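Local coordinates for enoyl-CoA hydratase (Mycobacterium thermoresistibile, PDB 3T3W), which probably catalyses the hydration of enoyl-CoA thioesters in lipid metabolism, as a hexameric member of the crotonase family, at residues Y21-V26 and T34-E39; H76-H81 and L133-P138; V162-H167 and A243-V248. One frame throughout, in Å; residues are numbered along the deposited sequence.

Interaction 1: residues Y21-V26 and T34-E39. With EDO (1,2-ethanediol), chain B.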
loop_
_atom_site.group_PDB
_atom_site.type_symbol
_atom_site.label_atom_id
_atom_site.label_comp_id
_atom_site.label_asym_id
_atom_site.label_seq_id
_atom_site.Cartn_x
_atom_site.Cartn_y
_atom_site.Cartn_z
ATOM N N TYR F 21 -18.541 -36.302 -4.433
ATOM C CA TYR F 21 -18.437 -35.376 -5.576
ATOM C C TYR F 21 -17.012 -35.187 -6.126
ATOM O O TYR F 21 -16.834 -34.521 -7.153
ATOM C CB TYR F 21 -18.908 -33.991 -5.172
ATOM C CG TYR F 21 -20.354 -33.885 -4.805
ATOM C CD1 TYR F 21 -21.337 -34.223 -5.717
ATOM C CD2 TYR F 21 -20.730 -33.508 -3.534
ATOM C CE1 TYR F 21 -22.679 -34.114 -5.385
ATOM C CE2 TYR F 21 -22.069 -33.411 -3.166
ATOM C CZ TYR F 21 -23.045 -33.699 -4.100
ATOM O OH TYR F 21 -24.369 -33.589 -3.756
ATOM N N ILE F 22 -16.029 -35.682 -5.402
ATOM C CA ILE F 22 -14.602 -35.390 -5.710
ATOM C C ILE F 22 -13.850 -36.713 -5.855
ATOM O O ILE F 22 -13.944 -37.581 -4.962
ATOM C CB ILE F 22 -13.928 -34.566 -4.588
ATOM C CG1 ILE F 22 -14.637 -33.219 -4.387
ATOM C CG2 ILE F 22 -12.415 -34.355 -4.892
ATOM C CD1 ILE F 22 -14.670 -32.311 -5.626
ATOM N N ASP F 23 -13.125 -36.896 -6.963
ATOM C CA ASP F 23 -12.200 -38.010 -7.112
ATOM C C ASP F 23 -10.798 -37.520 -6.776
ATOM O O ASP F 23 -10.466 -36.382 -7.054
ATOM C CB ASP F 23 -12.251 -38.563 -8.536
ATOM C CG ASP F 23 -13.397 -39.496 -8.744
ATOM O OD1 ASP F 23 -13.637 -40.334 -7.849
ATOM O OD2 ASP F 23 -14.057 -39.407 -9.802
ATOM N N TYR F 24 -9.991 -38.375 -6.164
ATOM C CA TYR F 24 -8.663 -37.993 -5.700
ATOM C C TYR F 24 -7.704 -39.123 -5.995
ATOM O O TYR F 24 -7.955 -40.273 -5.611
ATOM C CB TYR F 24 -8.702 -37.719 -4.207
ATOM C CG TYR F 24 -7.411 -37.300 -3.584
ATOM C CD1 TYR F 24 -7.015 -35.987 -3.589
ATOM C CD2 TYR F 24 -6.597 -38.214 -2.933
ATOM C CE1 TYR F 24 -5.837 -35.590 -2.981
ATOM C CE2 TYR F 24 -5.412 -37.832 -2.328
ATOM C CZ TYR F 24 -5.035 -36.514 -2.347
ATOM O OH TYR F 24 -3.826 -36.159 -1.787
ATOM N N ASP F 25 -6.592 -38.812 -6.651
ATOM C CA ASP F 25 -5.587 -39.847 -7.029
ATOM C C ASP F 25 -4.216 -39.264 -6.750
ATOM O O ASP F 25 -3.973 -38.112 -7.101
ATOM C CB ASP F 25 -5.641 -40.159 -8.543
ATOM C CG ASP F 25 -4.434 -40.998 -9.037
ATOM O OD1 ASP F 25 -4.522 -42.203 -8.777
ATOM O OD2 ASP F 25 -3.398 -40.488 -9.632
ATOM N N VAL F 26 -3.319 -40.052 -6.160
ATOM C CA VAL F 26 -1.928 -39.661 -6.053
ATOM C C VAL F 26 -1.086 -40.687 -6.806
ATOM O O VAL F 26 -1.133 -41.889 -6.516
ATOM C CB VAL F 26 -1.458 -39.589 -4.590
ATOM C CG1 VAL F 26 0.069 -39.373 -4.488
ATOM C CG2 VAL F 26 -2.229 -38.526 -3.847
ATOM N N THR F 34 -10.293 -34.267 -8.974
ATOM C CA THR F 34 -11.276 -34.169 -10.021
ATOM C C THR F 34 -12.667 -33.802 -9.504
ATOM O O THR F 34 -13.203 -34.491 -8.623
ATOM C CB THR F 34 -11.388 -35.502 -10.801
ATOM O OG1 THR F 34 -10.145 -35.779 -11.445
ATOM C CG2 THR F 34 -12.512 -35.415 -11.857
ATOM N N LEU F 35 -13.247 -32.733 -10.053
ATOM C CA LEU F 35 -14.654 -32.396 -9.848
ATOM C C LEU F 35 -15.493 -33.408 -10.596
ATOM O O LEU F 35 -15.416 -33.502 -11.803
ATOM C CB LEU F 35 -14.960 -30.995 -10.357
ATOM C CG LEU F 35 -14.061 -29.844 -9.873
ATOM C CD1 LEU F 35 -14.565 -28.526 -10.502
ATOM C CD2 LEU F 35 -14.016 -29.800 -8.353
ATOM N N ASN F 36 -16.254 -34.212 -9.856
ATOM C CA ASN F 36 -17.004 -35.323 -10.437
ATOM C C ASN F 36 -18.503 -35.171 -10.169
ATOM O O ASN F 36 -19.147 -36.060 -9.602
ATOM C CB ASN F 36 -16.486 -36.654 -9.908
ATOM C CG ASN F 36 -17.037 -37.833 -10.676
ATOM O OD1 ASN F 36 -17.312 -37.724 -11.859
ATOM N ND2 ASN F 36 -17.260 -38.956 -9.979
ATOM N N ARG F 37 -19.048 -34.025 -10.564
ATOM C CA ARG F 37 -20.484 -33.800 -10.593
ATOM C C ARG F 37 -20.947 -33.347 -11.989
ATOM O O ARG F 37 -21.628 -32.313 -12.146
ATOM C CB ARG F 37 -20.870 -32.773 -9.514
ATOM C CG ARG F 37 -22.317 -32.818 -9.114
ATOM C CD ARG F 37 -22.697 -31.643 -8.234
ATOM N NE ARG F 37 -24.125 -31.726 -7.904
ATOM C CZ ARG F 37 -24.807 -30.745 -7.330
ATOM N NH1 ARG F 37 -24.221 -29.616 -7.054
ATOM N NH2 ARG F 37 -26.088 -30.894 -7.047
ATOM N N PRO F 38 -20.629 -34.138 -13.027
ATOM C CA PRO F 38 -20.888 -33.667 -14.396
ATOM C C PRO F 38 -22.384 -33.583 -14.724
ATOM O O PRO F 38 -22.816 -32.778 -15.584
ATOM C CB PRO F 38 -20.246 -34.743 -15.250
ATOM C CG PRO F 38 -20.259 -35.995 -14.389
ATOM C CD PRO F 38 -19.926 -35.437 -13.033
ATOM N N GLU F 39 -23.167 -34.397 -14.046
ATOM C CA GLU F 39 -24.632 -34.309 -14.198
ATOM C C GLU F 39 -25.202 -32.908 -13.887
ATOM O O GLU F 39 -26.318 -32.578 -14.319
ATOM C CB GLU F 39 -25.331 -35.401 -13.374
ATOM C CG GLU F 39 -25.281 -35.214 -11.840
ATOM C CD GLU F 39 -23.991 -35.707 -11.136
ATOM O OE1 GLU F 39 -22.915 -35.973 -11.758
ATOM O OE2 GLU F 39 -24.072 -35.817 -9.890
HETATM C C1 EDO B . -27.967 -33.049 -5.197
HETATM O O1 EDO B . -28.029 -32.768 -6.596
HETATM C C2 EDO B . -27.400 -34.446 -4.942
HETATM O O2 EDO B . -26.113 -34.612 -5.582
HETATM O O HOH W 1 -8.709 -37.490 -9.709
#
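Tyr-21 and Arg-37 lie side by side and point the same way. Arg-37 CG sits 3.8 Å from Tyr-21 CD1, and the ring and guanidinium planes are turned 52° apart, so the two groups do not stack flat. An ethanediol, probably from the crystallisation liquor, closes the far end: its O2 lies at the ring edge, hydrogen-bonded to Tyr-21 OH at 2.7 Å, while its O1 takes a bond from Arg-37 NH2. Asn-45 ND2 also bonds the tyrosine hydroxyl, and Asp-82 holds NH1 of the arginine in a salt bridge.

Ile-22 and Leu-35 form the antiparallel non-hydrogen-bonded pair, their side chains side by side and pointing the same way, meeting CD1 to CD2 at 3.8 Å. On the other sheet face, Asp-23 CB rests against Thr-34 CB, and Thr-34 OG1 turns to Arg-71 and a water. Asp-23 OD2 comes near Asn-36 ND2, but the angle is too poor for a bond; the amide oxygen of Asn-36 is held by Asn-73.

Asp-23 and Thr-34 form the hydrogen-bonded pair, and Asn-36 N bonds Tyr-21 O. This is the N-terminal beta hairpin that forms the outer edge of the main sheet of the crotonase fold.

Interaction 2: residues H76-H81 and L133-P138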
loop_
_atom_site.group_PDB
_atom_site.type_symbol
_atom_site.label_atom_id
_atom_site.label_comp_id
_atom_site.label_asym_id
_atom_site.label_seq_id
_atom_site.Cartn_x
_atom_site.Cartn_y
_atom_site.Cartn_z
ATOM N N HIS F 76 -17.940 -29.461 -19.047
ATOM C CA HIS F 76 -17.777 -28.137 -18.436
ATOM C C HIS F 76 -17.034 -28.203 -17.132
ATOM O O HIS F 76 -17.369 -28.997 -16.244
ATOM C CB HIS F 76 -19.156 -27.500 -18.198
ATOM C CG HIS F 76 -19.959 -27.328 -19.458
ATOM N ND1 HIS F 76 -19.537 -26.562 -20.484
ATOM C CD2 HIS F 76 -21.188 -27.887 -19.856
ATOM C CE1 HIS F 76 -20.442 -26.620 -21.498
ATOM N NE2 HIS F 76 -21.458 -27.429 -21.114
ATOM N N PHE F 77 -16.061 -27.308 -16.972
ATOM C CA PHE F 77 -15.307 -27.204 -15.753
ATOM C C PHE F 77 -16.200 -26.923 -14.520
ATOM O O PHE F 77 -16.170 -27.673 -13.562
ATOM C CB PHE F 77 -14.241 -26.105 -15.901
ATOM C CG PHE F 77 -13.375 -25.925 -14.665
ATOM C CD1 PHE F 77 -12.344 -26.824 -14.381
ATOM C CD2 PHE F 77 -13.569 -24.858 -13.808
ATOM C CE1 PHE F 77 -11.528 -26.654 -13.269
ATOM C CE2 PHE F 77 -12.724 -24.661 -12.714
ATOM C CZ PHE F 77 -11.739 -25.582 -12.426
ATOM N N SER F 78 -16.956 -25.836 -14.552
ATOM C CA SER F 78 -17.953 -25.543 -13.495
ATOM C C SER F 78 -18.907 -24.432 -13.884
ATOM O O SER F 78 -18.494 -23.321 -14.249
ATOM C CB SER F 78 -17.297 -25.181 -12.177
ATOM O OG SER F 78 -18.319 -24.945 -11.169
ATOM N N ALA F 79 -20.190 -24.728 -13.745
ATOM C CA ALA F 79 -21.269 -23.763 -13.955
ATOM C C ALA F 79 -21.386 -22.768 -12.798
ATOM O O ALA F 79 -22.180 -21.818 -12.896
ATOM C CB ALA F 79 -22.604 -24.503 -14.162
ATOM N N GLY F 80 -20.607 -22.967 -11.732
ATOM C CA GLY F 80 -20.600 -22.046 -10.568
ATOM C C GLY F 80 -21.327 -22.581 -9.352
ATOM O O GLY F 80 -21.469 -23.797 -9.176
ATOM N N HIS F 81 -21.806 -21.672 -8.518
ATOM C CA HIS F 81 -22.430 -22.058 -7.259
ATOM C C HIS F 81 -23.836 -22.564 -7.493
ATOM O O HIS F 81 -24.577 -22.005 -8.303
ATOM C CB HIS F 81 -22.482 -20.874 -6.313
ATOM C CG HIS F 81 -21.116 -20.346 -5.926
ATOM N ND1 HIS F 81 -20.874 -19.019 -5.668
ATOM C CD2 HIS F 81 -19.902 -21.009 -5.791
ATOM C CE1 HIS F 81 -19.551 -18.876 -5.361
ATOM N NE2 HIS F 81 -18.954 -20.084 -5.457
ATOM N N LEU F 133 -14.719 -19.666 -11.213
ATOM C CA LEU F 133 -13.481 -18.891 -11.113
ATOM C C LEU F 133 -12.844 -19.015 -9.741
ATOM O O LEU F 133 -11.619 -18.878 -9.592
ATOM C CB LEU F 133 -13.764 -17.425 -11.443
ATOM C CG LEU F 133 -14.289 -17.207 -12.880
ATOM C CD1 LEU F 133 -14.932 -15.840 -12.998
ATOM C CD2 LEU F 133 -13.119 -17.360 -13.881
ATOM N N LEU F 134 -13.655 -19.259 -8.716
ATOM C CA LEU F 134 -13.134 -19.467 -7.359
ATOM C C LEU F 134 -12.412 -20.796 -7.211
ATOM O O LEU F 134 -11.665 -20.976 -6.249
ATOM C CB LEU F 134 -14.246 -19.352 -6.305
ATOM C CG LEU F 134 -14.488 -17.965 -5.760
ATOM C CD1 LEU F 134 -14.993 -17.045 -6.871
ATOM C CD2 LEU F 134 -15.440 -17.961 -4.586
ATOM N N LEU F 135 -12.572 -21.696 -8.184
ATOM C CA LEU F 135 -11.855 -22.966 -8.152
ATOM C C LEU F 135 -10.531 -22.886 -8.911
ATOM O O LEU F 135 -9.559 -23.476 -8.458
ATOM C CB LEU F 135 -12.703 -24.096 -8.698
ATOM C CG LEU F 135 -14.131 -24.230 -8.097
ATOM C CD1 LEU F 135 -14.807 -25.522 -8.609
ATOM C CD2 LEU F 135 -14.100 -24.190 -6.553
ATOM N N CYS F 136 -10.486 -22.201 -10.062
ATOM C CA CYS F 136 -9.281 -22.164 -10.860
ATOM C C CYS F 136 -8.360 -20.997 -10.490
ATOM O O CYS F 136 -7.129 -21.170 -10.513
ATOM C CB CYS F 136 -9.588 -22.178 -12.375
ATOM S SG CYS F 136 -10.575 -20.821 -12.991
ATOM N N TRP F 137 -8.889 -19.819 -10.161
ATOM C CA TRP F 137 -7.992 -18.700 -9.813
ATOM C C TRP F 137 -7.013 -18.984 -8.694
ATOM O O TRP F 137 -5.862 -18.530 -8.779
ATOM C CB TRP F 137 -8.755 -17.414 -9.519
ATOM C CG TRP F 137 -9.260 -16.657 -10.710
ATOM C CD1 TRP F 137 -8.761 -16.631 -11.989
ATOM C CD2 TRP F 137 -10.341 -15.679 -10.697
ATOM N NE1 TRP F 137 -9.460 -15.757 -12.788
ATOM C CE2 TRP F 137 -10.427 -15.141 -12.058
ATOM C CE3 TRP F 137 -11.221 -15.224 -9.732
ATOM C CZ2 TRP F 137 -11.354 -14.185 -12.401
ATOM C CZ3 TRP F 137 -12.156 -14.270 -10.101
ATOM C CH2 TRP F 137 -12.203 -13.747 -11.393
ATOM N N PRO F 138 -7.412 -19.741 -7.651
ATOM C CA PRO F 138 -6.430 -20.077 -6.579
ATOM C C PRO F 138 -5.245 -20.955 -7.027
ATOM O O PRO F 138 -4.255 -21.064 -6.318
ATOM C CB PRO F 138 -7.288 -20.785 -5.518
ATOM C CG PRO F 138 -8.637 -20.130 -5.735
ATOM C CD PRO F 138 -8.785 -20.075 -7.229
#
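Phe-77 meets Cys-136 and Leu-135 obliquely. The touching atoms are its CE2 and CZ; CE2 stands 4.0 Å from Cys-136 CB and 4.1 Å from Leu-135 CB. The CB of Phe-77 points toward the helical turn, and chi1 of -179° sets CG anti to the backbone N. The sulfur of Cys-136 joins in as a sulfur-aromatic contact, 5.3 Å from the Phe-77 centroid and 47° off the ring normal.

The other flat group is His-81. Leu-134 CD2 approaches the edge of its imidazole, 4.2 Å from NE2, and the two side chains cross at about a right angle, while Tyr-106 stacks on the histidine ring.

Between these two places Ser-78 CB faces Leu-135 CD1 at a longer range. Ser-78 OG accepts from Gly-80 N in an ST turn and is also bonded to Asn-42 O and Gln-44 NE2, which together hold the bend of the loop. In crotonase relatives the backbone of this loop and the start of the facing helix supply the oxyanion hole; the same probably applies here.

Strands 120-124 and 127-129 pack against Phe-77 and Cys-136 through Val-124 and Cys-128. Helix 95-115 lies against the helical segment, with Tyr-106 touching Leu-134 and Trp-113 touching Leu-135 and Pro-138.

Interaction 3: residues V162-H167 and A243-V248. With ZN (zinc ion), chain T.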
loop_
_atom_site.group_PDB
_atom_site.type_symbol
_atom_site.label_atom_id
_atom_site.label_comp_id
_atom_site.label_asym_id
_atom_site.label_seq_id
_atom_site.Cartn_x
_atom_site.Cartn_y
_atom_site.Cartn_z
ATOM N N VAL F 162 -18.288 -11.960 -8.410
ATOM C CA VAL F 162 -18.247 -13.013 -7.357
ATOM C C VAL F 162 -17.403 -12.594 -6.148
ATOM O O VAL F 162 -16.733 -11.520 -6.130
ATOM C CB VAL F 162 -17.753 -14.356 -7.930
ATOM C CG1 VAL F 162 -18.781 -14.896 -8.962
ATOM C CG2 VAL F 162 -16.359 -14.198 -8.566
ATOM N N GLU F 163 -17.430 -13.468 -5.139
ATOM C CA GLU F 163 -16.966 -13.131 -3.789
ATOM C C GLU F 163 -15.468 -12.923 -3.664
ATOM O O GLU F 163 -15.017 -12.232 -2.738
ATOM C CB GLU F 163 -17.348 -14.300 -2.860
ATOM C CG GLU F 163 -18.845 -14.443 -2.588
ATOM C CD GLU F 163 -19.679 -15.196 -3.648
ATOM O OE1 GLU F 163 -19.151 -15.555 -4.726
ATOM O OE2 GLU F 163 -20.900 -15.372 -3.392
ATOM N N TYR F 164 -14.696 -13.529 -4.562
ATOM C CA TYR F 164 -13.239 -13.523 -4.563
ATOM C C TYR F 164 -12.859 -12.776 -5.834
ATOM O O TYR F 164 -12.954 -13.315 -6.959
ATOM C CB TYR F 164 -12.733 -14.958 -4.598
ATOM C CG TYR F 164 -11.232 -15.218 -4.589
ATOM C CD1 TYR F 164 -10.579 -15.572 -3.416
ATOM C CD2 TYR F 164 -10.484 -15.241 -5.760
ATOM C CE1 TYR F 164 -9.211 -15.868 -3.390
ATOM C CE2 TYR F 164 -9.130 -15.586 -5.756
ATOM C CZ TYR F 164 -8.494 -15.910 -4.555
ATOM O OH TYR F 164 -7.161 -16.271 -4.510
ATOM N N HIS F 165 -12.501 -11.517 -5.661
ATOM C CA HIS F 165 -12.295 -10.623 -6.789
ATOM C C HIS F 165 -10.894 -10.780 -7.376
ATOM O O HIS F 165 -10.015 -9.950 -7.187
ATOM C CB HIS F 165 -12.589 -9.155 -6.419
ATOM C CG HIS F 165 -12.601 -8.237 -7.617
ATOM N ND1 HIS F 165 -13.728 -8.022 -8.352
ATOM C CD2 HIS F 165 -11.568 -7.592 -8.286
ATOM C CE1 HIS F 165 -13.413 -7.225 -9.393
ATOM N NE2 HIS F 165 -12.099 -6.973 -9.358
ATOM N N GLY F 166 -10.722 -11.830 -8.166
ATOM C CA GLY F 166 -9.521 -12.030 -8.966
ATOM C C GLY F 166 -9.537 -11.190 -10.246
ATOM O O GLY F 166 -8.508 -11.018 -10.883
ATOM N N HIS F 167 -10.725 -10.703 -10.633
ATOM C CA HIS F 167 -10.942 -10.187 -11.968
ATOM C C HIS F 167 -9.905 -9.139 -12.344
ATOM O O HIS F 167 -9.308 -9.190 -13.441
ATOM C CB HIS F 167 -12.336 -9.544 -12.132
ATOM C CG HIS F 167 -13.480 -10.369 -11.592
ATOM N ND1 HIS F 167 -13.586 -10.714 -10.265
ATOM C CD2 HIS F 167 -14.624 -10.855 -12.223
ATOM C CE1 HIS F 167 -14.733 -11.405 -10.084
ATOM N NE2 HIS F 167 -15.379 -11.476 -11.282
ATOM N N ALA F 243 -5.520 -7.583 0.947
ATOM C CA ALA F 243 -6.359 -6.452 1.388
ATOM C C ALA F 243 -7.485 -6.154 0.371
ATOM O O ALA F 243 -8.617 -5.892 0.775
ATOM C CB ALA F 243 -5.500 -5.180 1.636
ATOM N N ALA F 244 -7.196 -6.235 -0.919
ATOM C CA ALA F 244 -8.177 -5.939 -1.961
ATOM C C ALA F 244 -9.247 -7.006 -2.016
ATOM O O ALA F 244 -10.458 -6.723 -2.150
ATOM C CB ALA F 244 -7.490 -5.765 -3.336
ATOM N N ILE F 245 -8.838 -8.263 -1.875
ATOM C CA ILE F 245 -9.809 -9.374 -1.830
ATOM C C ILE F 245 -10.794 -9.212 -0.657
ATOM O O ILE F 245 -11.999 -9.363 -0.796
ATOM C CB ILE F 245 -9.066 -10.728 -1.699
ATOM C CG1 ILE F 245 -8.375 -11.087 -3.032
ATOM C CG2 ILE F 245 -10.055 -11.828 -1.297
ATOM C CD1 ILE F 245 -9.333 -11.509 -4.136
ATOM N N GLN F 246 -10.273 -8.848 0.504
ATOM C CA GLN F 246 -11.118 -8.588 1.654
ATOM C C GLN F 246 -12.070 -7.401 1.406
ATOM O O GLN F 246 -13.282 -7.457 1.762
ATOM C CB GLN F 246 -10.275 -8.411 2.920
ATOM C CG GLN F 246 -9.462 -9.632 3.357
ATOM C CD GLN F 246 -10.304 -10.844 3.671
ATOM O OE1 GLN F 246 -11.460 -10.732 4.105
ATOM N NE2 GLN F 246 -9.714 -12.039 3.493
ATOM N N SER F 247 -11.548 -6.338 0.785
ATOM C CA SER F 247 -12.356 -5.171 0.486
ATOM C C SER F 247 -13.523 -5.513 -0.421
ATOM O O SER F 247 -14.683 -5.098 -0.158
ATOM C CB SER F 247 -11.493 -4.070 -0.131
ATOM O OG SER F 247 -12.134 -2.823 -0.069
ATOM N N VAL F 248 -13.253 -6.259 -1.491
ATOM C CA VAL F 248 -14.293 -6.532 -2.466
ATOM C C VAL F 248 -15.320 -7.509 -1.907
ATOM O O VAL F 248 -16.499 -7.441 -2.245
ATOM C CB VAL F 248 -13.719 -6.972 -3.842
ATOM C CG1 VAL F 248 -14.871 -7.210 -4.814
ATOM C CG2 VAL F 248 -12.788 -5.866 -4.386
HETATM ZN ZN ZN T . -22.419 -14.091 -2.644
HETATM O O HOH W 2 -13.010 -10.423 -3.130
HETATM O O HOH W 3 -23.284 -14.551 -4.516
#
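His-165 and Val-248 make the tight part of this contact: Val-248 CG1 presses to 3.4 Å from His-165 CB, and the two side chains cross obliquely. With CG anti to the backbone N (chi1 -171°), the imidazole begins beside this valine, whose CG1 and CG2 both approach CG; at its far end NE2 bonds Thr-168 OG1.

Ile-245 packs closely too. Its CD1 methyl sits over the centre of one face of the Tyr-164 ring, 4.1 Å from the centroid and only 7° off the normal, a clear CH-pi contact. The same methyl reaches His-165 O at 3.5 Å. His-165 is the centre of an inverse gamma turn, closed by Gly-166 N to Tyr-164 O, and this kink brings its backbone up to the isoleucine.

The looser part is bridged by water instead of direct contact. One water accepts from His-165 N at 2.8 Å and donates to Glu-163 O and Ile-245 O, so three backbone polar groups share a single molecule. Beyond it Glu-163 turns away from segment 243-248, and its OE2 binds the zinc ion at 2.1 Å; a different water, 2.1 Å from the zinc, is also a ligand. Glu-102, His-252 and His-256 complete the protein part of the site.

Since both histidines lie further along helix 241-263, the metal and the apolar packing fasten the same loop to the same helix. Two carboxylates on the ion probably offset much of its positive charge.

In the fold
The three contacts follow one another along the chain, each closing before the next opens. Interaction 1, at the edge of the six-stranded sheet, lies about 13 Å centre to centre from interaction 2, near the middle of the chain; Leu-35 CD1 touches Leu-135 CD1 between them. Interaction 3 is about 15 Å from interaction 2, centre to centre, and they meet where Trp-137 packs on the 164-167 backbone and His-81 on Glu-163. Interactions 1 and 3 lie on opposite sides of the chain's centre, about 27 Å apart by their centres. The middle contact lies between the sheet edge and the zinc-bearing loop, which in turn packs on helix 241-263, itself against other subunits.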